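Local coordinates for protein mevalonate kinase, putative (Leishmania major, PDB 2HFS) that probably phosphorylates (R)-mevalonate with ATP to give (R)-5-phosphomevalonate and ADP, as a member of the GHMP kinase family, at residues A[124-127]-A[128-132]; A[220-223]-A[224-227]; A[252-255]-A[256-259]. One frame throughout, in Å; residues are numbered along the deposited sequence.

Contact 1: A[124-127]-A[128-132]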
# COMPACT_ATOMS: atom_id res chain seq x y z
N ARG A 124 -13.96 -1.96 -9.61
CA ARG A 124 -15.23 -1.73 -8.94
C ARG A 124 -16.19 -0.88 -9.79
O ARG A 124 -17.35 -1.23 -9.93
CB ARG A 124 -15.01 -1.10 -7.56
CG ARG A 124 -14.42 -2.07 -6.51
CD ARG A 124 -14.58 -1.60 -5.06
NE ARG A 124 -13.97 -2.50 -4.09
CZ ARG A 124 -14.47 -3.67 -3.71
NH1 ARG A 124 -15.61 -4.14 -4.24
NH2 ARG A 124 -13.81 -4.40 -2.82
N ALA A 125 -15.68 0.22 -10.35
CA ALA A 125 -16.52 1.09 -11.21
C ALA A 125 -17.00 0.38 -12.46
O ALA A 125 -18.15 0.58 -12.87
CB ALA A 125 -15.77 2.36 -11.57
N LEU A 126 -16.14 -0.42 -13.08
CA LEU A 126 -16.52 -1.24 -14.23
C LEU A 126 -17.61 -2.22 -13.81
O LEU A 126 -18.62 -2.39 -14.54
CB LEU A 126 -15.31 -1.98 -14.82
CG LEU A 126 -14.26 -1.11 -15.53
CD1 LEU A 126 -12.97 -1.93 -15.80
CD2 LEU A 126 -14.81 -0.53 -16.84
N SER A 127 -17.43 -2.86 -12.65
CA SER A 127 -18.45 -3.77 -12.16
C SER A 127 -19.78 -3.04 -12.06
O SER A 127 -20.81 -3.56 -12.49
CB SER A 127 -18.07 -4.34 -10.79
OG SER A 127 -19.06 -5.26 -10.34
N GLU A 128 -19.75 -1.82 -11.53
CA GLU A 128 -20.99 -1.05 -11.47
C GLU A 128 -21.57 -0.82 -12.85
O GLU A 128 -22.72 -1.16 -13.11
CB GLU A 128 -20.84 0.29 -10.75
CG GLU A 128 -22.17 1.02 -10.68
CD GLU A 128 -22.18 2.30 -9.87
OE1 GLU A 128 -21.22 2.57 -9.15
OE2 GLU A 128 -23.20 3.03 -9.96
N LEU A 129 -20.77 -0.24 -13.75
CA LEU A 129 -21.30 0.28 -15.00
C LEU A 129 -21.77 -0.85 -15.90
O LEU A 129 -22.79 -0.70 -16.58
CB LEU A 129 -20.24 1.11 -15.70
CG LEU A 129 -20.81 2.06 -16.77
CD1 LEU A 129 -21.20 3.35 -16.10
CD2 LEU A 129 -19.75 2.33 -17.81
N TYR A 130 -21.05 -1.96 -15.88
CA TYR A 130 -21.40 -3.15 -16.66
C TYR A 130 -22.26 -4.14 -15.87
O TYR A 130 -22.63 -5.22 -16.38
CB TYR A 130 -20.11 -3.79 -17.23
CG TYR A 130 -19.47 -2.87 -18.27
CD1 TYR A 130 -19.72 -3.06 -19.63
CD2 TYR A 130 -18.66 -1.79 -17.88
CE1 TYR A 130 -19.15 -2.20 -20.58
CE2 TYR A 130 -18.11 -0.92 -18.83
CZ TYR A 130 -18.37 -1.13 -20.17
OH TYR A 130 -17.80 -0.28 -21.09
N GLN A 131 -22.61 -3.76 -14.65
CA GLN A 131 -23.40 -4.59 -13.71
C GLN A 131 -22.89 -6.03 -13.66
O GLN A 131 -23.62 -6.98 -13.96
CB GLN A 131 -24.91 -4.55 -14.03
CG GLN A 131 -25.60 -3.22 -13.79
CD GLN A 131 -25.87 -2.94 -12.33
OE1 GLN A 131 -26.80 -3.49 -11.75
NE2 GLN A 131 -25.06 -2.07 -11.73
N LEU A 132 -21.62 -6.18 -13.27
CA LEU A 132 -20.97 -7.48 -13.29
C LEU A 132 -21.12 -8.19 -11.96
O LEU A 132 -20.85 -9.39 -11.87
CB LEU A 132 -19.48 -7.35 -13.63
CG LEU A 132 -19.13 -6.61 -14.93
CD1 LEU A 132 -17.63 -6.42 -15.04
CD2 LEU A 132 -19.70 -7.35 -16.17
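Three i to i+4 backbone bonds tie the last turns of helix 114-130 together: E128 N to R124 O, L129 N to A125 O and Y130 N to L126 O, the last at 2.8 Å. After Y130 the pattern changes. Q131 takes a positive phi (45°), and the chain folds back so that L132 N reaches S127 O at 2.9 Å, in the carbonyl plane on a lone pair. E128 O accepts twice: Q131 N closes the turn at 3.0 Å, while Q131 NE2 arrives at 2.9 Å almost within its own amide plane. The Q131 amide is thereby folded back onto the helix end.

Apolar contact on the inner face comes from L126 and Y130, which run side by side in the same direction, L126 CD2 3.9 Å from Y130 CE2; both rest on L98 of strand 97-103. L132 folds back alongside S127, whose OG bonds to L134 N just beyond.

The E128 carboxylate leads away from the turn, forming a salt bridge with K9 and accepting hydrogen bonds from the backbone N of T13 and G14. This C-terminal ending is a Schellman motif, closing a helix in the family's N-terminal domain.

Contact 2: A[220-223]-A[224-227]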
# COMPACT_ATOMS: atom_id res chain seq x y z
N LYS A 220 19.94 -15.98 8.70
CA LYS A 220 19.03 -16.83 9.46
C LYS A 220 18.84 -16.28 10.86
O LYS A 220 17.74 -16.34 11.41
CB LYS A 220 19.54 -18.28 9.51
CG LYS A 220 18.68 -19.22 10.34
CD LYS A 220 17.24 -19.32 9.85
CE LYS A 220 16.50 -20.44 10.59
NZ LYS A 220 15.03 -20.37 10.38
N ARG A 221 19.90 -15.73 11.46
CA ARG A 221 19.73 -15.10 12.77
C ARG A 221 18.74 -13.92 12.71
O ARG A 221 17.81 -13.85 13.51
CB ARG A 221 21.06 -14.67 13.38
CG ARG A 221 20.90 -14.15 14.80
CD ARG A 221 22.18 -13.65 15.47
NE ARG A 221 22.65 -12.35 14.97
CZ ARG A 221 23.80 -12.16 14.33
NH1 ARG A 221 24.15 -10.94 13.93
NH2 ARG A 221 24.62 -13.19 14.10
N LEU A 222 18.93 -13.01 11.76
CA LEU A 222 18.03 -11.84 11.60
C LEU A 222 16.59 -12.24 11.27
O LEU A 222 15.63 -11.62 11.73
CB LEU A 222 18.57 -10.90 10.53
CG LEU A 222 20.01 -10.44 10.72
CD1 LEU A 222 20.44 -9.51 9.57
CD2 LEU A 222 20.18 -9.78 12.10
N TYR A 223 16.46 -13.26 10.42
CA TYR A 223 15.17 -13.82 10.06
C TYR A 223 14.42 -14.37 11.28
O TYR A 223 13.22 -14.15 11.43
CB TYR A 223 15.37 -14.94 9.03
CG TYR A 223 14.07 -15.61 8.65
CD1 TYR A 223 13.62 -16.73 9.35
CD2 TYR A 223 13.29 -15.11 7.62
CE1 TYR A 223 12.41 -17.34 9.01
CE2 TYR A 223 12.09 -15.71 7.27
CZ TYR A 223 11.65 -16.82 7.97
OH TYR A 223 10.46 -17.41 7.61
N ASP A 224 15.11 -15.11 12.15
CA ASP A 224 14.40 -15.68 13.29
C ASP A 224 14.06 -14.57 14.27
O ASP A 224 12.99 -14.57 14.86
CB ASP A 224 15.22 -16.76 14.00
CG ASP A 224 15.40 -18.01 13.16
OD1 ASP A 224 14.54 -18.31 12.30
OD2 ASP A 224 16.39 -18.75 13.32
N ASN A 225 14.99 -13.64 14.41
CA ASN A 225 14.78 -12.42 15.19
C ASN A 225 13.51 -11.75 14.72
O ASN A 225 12.72 -11.27 15.54
CB ASN A 225 15.99 -11.47 15.04
CG ASN A 225 17.22 -11.94 15.85
OD1 ASN A 225 17.15 -12.93 16.59
ND2 ASN A 225 18.33 -11.23 15.70
N TYR A 226 13.30 -11.73 13.41
CA TYR A 226 12.05 -11.20 12.85
C TYR A 226 10.79 -11.96 13.26
O TYR A 226 9.79 -11.35 13.68
CB TYR A 226 12.08 -11.00 11.33
CG TYR A 226 10.72 -10.51 10.90
CD1 TYR A 226 9.79 -11.38 10.29
CD2 TYR A 226 10.30 -9.20 11.22
CE1 TYR A 226 8.51 -10.94 9.95
CE2 TYR A 226 9.01 -8.76 10.90
CZ TYR A 226 8.12 -9.63 10.27
OH TYR A 226 6.86 -9.19 9.96
N THR A 227 10.82 -13.29 13.14
CA THR A 227 9.66 -14.13 13.44
C THR A 227 9.18 -13.94 14.88
O THR A 227 7.98 -13.92 15.12
CB THR A 227 9.91 -15.62 13.12
OG1 THR A 227 11.04 -16.09 13.87
CG2 THR A 227 10.30 -15.80 11.66
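K220 and D224 cross over the surface of helix 216-239, an i to i+4 salt bridge one turn apart. The lysine chain starts out extended and bends at chi2 (59°), which swings its end along the helix toward the carboxylate. K220 NZ then meets D224 OD1 at 2.9 Å on the syn lone pair, the side of the other oxygen, and K220 CE packs against D224 OD2 at 3.2 Å. The same aspartate borders Y223: OD1 sits at the edge of that ring, near its plane and 3.5 Å from Y223 CD1, with ring and carboxylate planes 68° apart. OD1 thus has both the ammonium group and a ring edge as neighbours.

On the next flank R221 and N225 run side by side, but their flat ends are turned 51° apart and the touch is a loose one between R221 CG and the amide ND2. Beneath these side chains the i to i+4 backbone bonds continue from D224 N to K220 O through to T227 N to Y223 O.

The buried flank faces helix 242-258, where L222 packs on L255 and Y226 on N252. Y226 also has partners from the N-terminal part of the chain: its ring lies nearly parallel to that of F29, and its hydroxyl bonds to E35 O.

Further along the helix, the Y223 ring meets T227 at an oblique angle, Y223 CE1 lying 3.7 Å from the methyl CG2. T227 holds OG1 between its backbone N and carbonyl carbon, and from there OG1 donates to D224 O at 2.7 Å.

Contact 3: A[252-255]-A[256-259]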
# COMPACT_ATOMS: atom_id res chain seq x y z
N ASN A 252 11.52 -3.91 14.57
CA ASN A 252 11.49 -4.30 13.17
C ASN A 252 12.34 -3.39 12.31
O ASN A 252 13.11 -3.88 11.48
CB ASN A 252 10.04 -4.32 12.62
CG ASN A 252 9.88 -5.17 11.33
OD1 ASN A 252 8.75 -5.39 10.88
ND2 ASN A 252 10.99 -5.66 10.75
N HIS A 253 12.23 -2.08 12.49
CA HIS A 253 13.10 -1.14 11.77
C HIS A 253 14.56 -1.50 12.00
O HIS A 253 15.37 -1.55 11.08
CB HIS A 253 12.87 0.30 12.22
CG HIS A 253 13.69 1.29 11.47
ND1 HIS A 253 13.38 1.71 10.19
CD2 HIS A 253 14.85 1.92 11.80
CE1 HIS A 253 14.29 2.56 9.77
NE2 HIS A 253 15.19 2.72 10.73
N ASP A 254 14.91 -1.74 13.26
CA ASP A 254 16.27 -2.11 13.60
C ASP A 254 16.75 -3.28 12.74
O ASP A 254 17.81 -3.20 12.12
CB ASP A 254 16.39 -2.42 15.08
CG ASP A 254 17.70 -1.94 15.67
OD1 ASP A 254 18.24 -0.93 15.15
OD2 ASP A 254 18.23 -2.47 16.66
N LEU A 255 15.95 -4.34 12.65
CA LEU A 255 16.28 -5.51 11.79
C LEU A 255 16.43 -5.16 10.30
O LEU A 255 17.27 -5.74 9.59
CB LEU A 255 15.23 -6.61 11.98
CG LEU A 255 15.37 -7.34 13.32
CD1 LEU A 255 14.17 -8.22 13.55
CD2 LEU A 255 16.66 -8.16 13.39
N CYS A 256 15.60 -4.23 9.82
CA CYS A 256 15.67 -3.73 8.44
C CYS A 256 16.96 -3.01 8.17
O CYS A 256 17.54 -3.15 7.11
CB CYS A 256 14.49 -2.82 8.13
SG CYS A 256 12.96 -3.77 8.01
N ARG A 257 17.43 -2.23 9.15
CA ARG A 257 18.73 -1.60 9.05
C ARG A 257 19.83 -2.65 8.89
O ARG A 257 20.79 -2.44 8.17
CB ARG A 257 19.05 -0.74 10.28
CG ARG A 257 18.13 0.43 10.55
CD ARG A 257 18.68 1.33 11.64
NE ARG A 257 19.96 1.94 11.25
CZ ARG A 257 20.71 2.69 12.06
NH1 ARG A 257 20.30 2.93 13.30
NH2 ARG A 257 21.86 3.19 11.63
N GLN A 258 19.67 -3.80 9.55
CA GLN A 258 20.69 -4.86 9.58
C GLN A 258 20.74 -5.69 8.30
O GLN A 258 21.71 -6.40 8.07
CB GLN A 258 20.53 -5.76 10.80
CG GLN A 258 20.60 -5.00 12.13
CD GLN A 258 20.61 -5.89 13.35
OE1 GLN A 258 21.43 -6.80 13.46
NE2 GLN A 258 19.73 -5.60 14.29
N ILE A 259 19.69 -5.61 7.48
CA ILE A 259 19.73 -6.22 6.15
C ILE A 259 20.01 -5.17 5.08
O ILE A 259 19.82 -5.40 3.88
CB ILE A 259 18.46 -7.04 5.81
CG1 ILE A 259 17.19 -6.17 5.91
CG2 ILE A 259 18.38 -8.28 6.70
CD1 ILE A 259 16.03 -6.72 5.09
O HOH W 1 17.47 1.61 14.83
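H253 carries its ring opposite its backbone N (chi1 -178°), whereas R257 sends CG away from its own carbonyl carbon (chi1 -62°), and these settings bring the two side chains together one turn apart on helix 242-258, in the GHMP kinase C-terminal region. They cross with ring and guanidinium planes 41° apart. It is the aliphatic part of the arginine that does the touching: R257 CG lies 3.7 Å from H253 NE2, and CD is nearly as close to both NE2 and CD2. The chain bends about CG–CD, and the guanidinium leads off away from the ring. The imidazole is gripped at both nitrogens, NE2 by the E267 carboxylate of helix 264-275 and ND1 by the backbone N of L283 in strand 280-284, so its rotation is fixed and the arginine packs against a ring already held in place. E267 also reaches R257 NE, though only at long, weak ion-pair range.

The inner face of the helix is lined by N252 and C256, with C256 SG 3.9 Å from N252 ND2. C256 also touches L283, joining this turn to the sheet of the C-terminal domain. On the flank toward helix 216-239, L255 and Q258 cross, L255 CD2 lying 4.1 Å from Q258 NE2; Q258 CG packs against D254 O at 3.3 Å.

The i to i+4 backbone bonds weaken toward the helix end. R257 N to H253 O is a sound bond of 2.9 Å. Q258 N bonds to D254 O at 3.2 Å and shares a weak second bond to L255 O, which also receives a weak one from I259 N. On the outer surface D254 and R257 are linked through a water, which donates to D254 OD1 at 2.7 Å and weakly accepts from R257 NH1 at the edge of the guanidinium.

Overall arrangement
Contacts 2 and 3 belong to successive helices, 216-239 and 242-258, packed against each other, with centres about 10 Å apart. They touch directly: Y226 CE2 lies 3.4 Å from N252 OD1, Y226 N is 3.6 Å from L255 CD1, and L222 CD1 meets I259 CG2 at 3.8 Å. Contact 1 lies on the opposite side of the chain's centre, its centre about 45 Å from that of contact 2 and 43 Å from that of contact 3, with nearest atoms about 25 and 26 Å away. Contacts 1 and 3 fall in the N- and C-terminal GHMP kinase regions respectively.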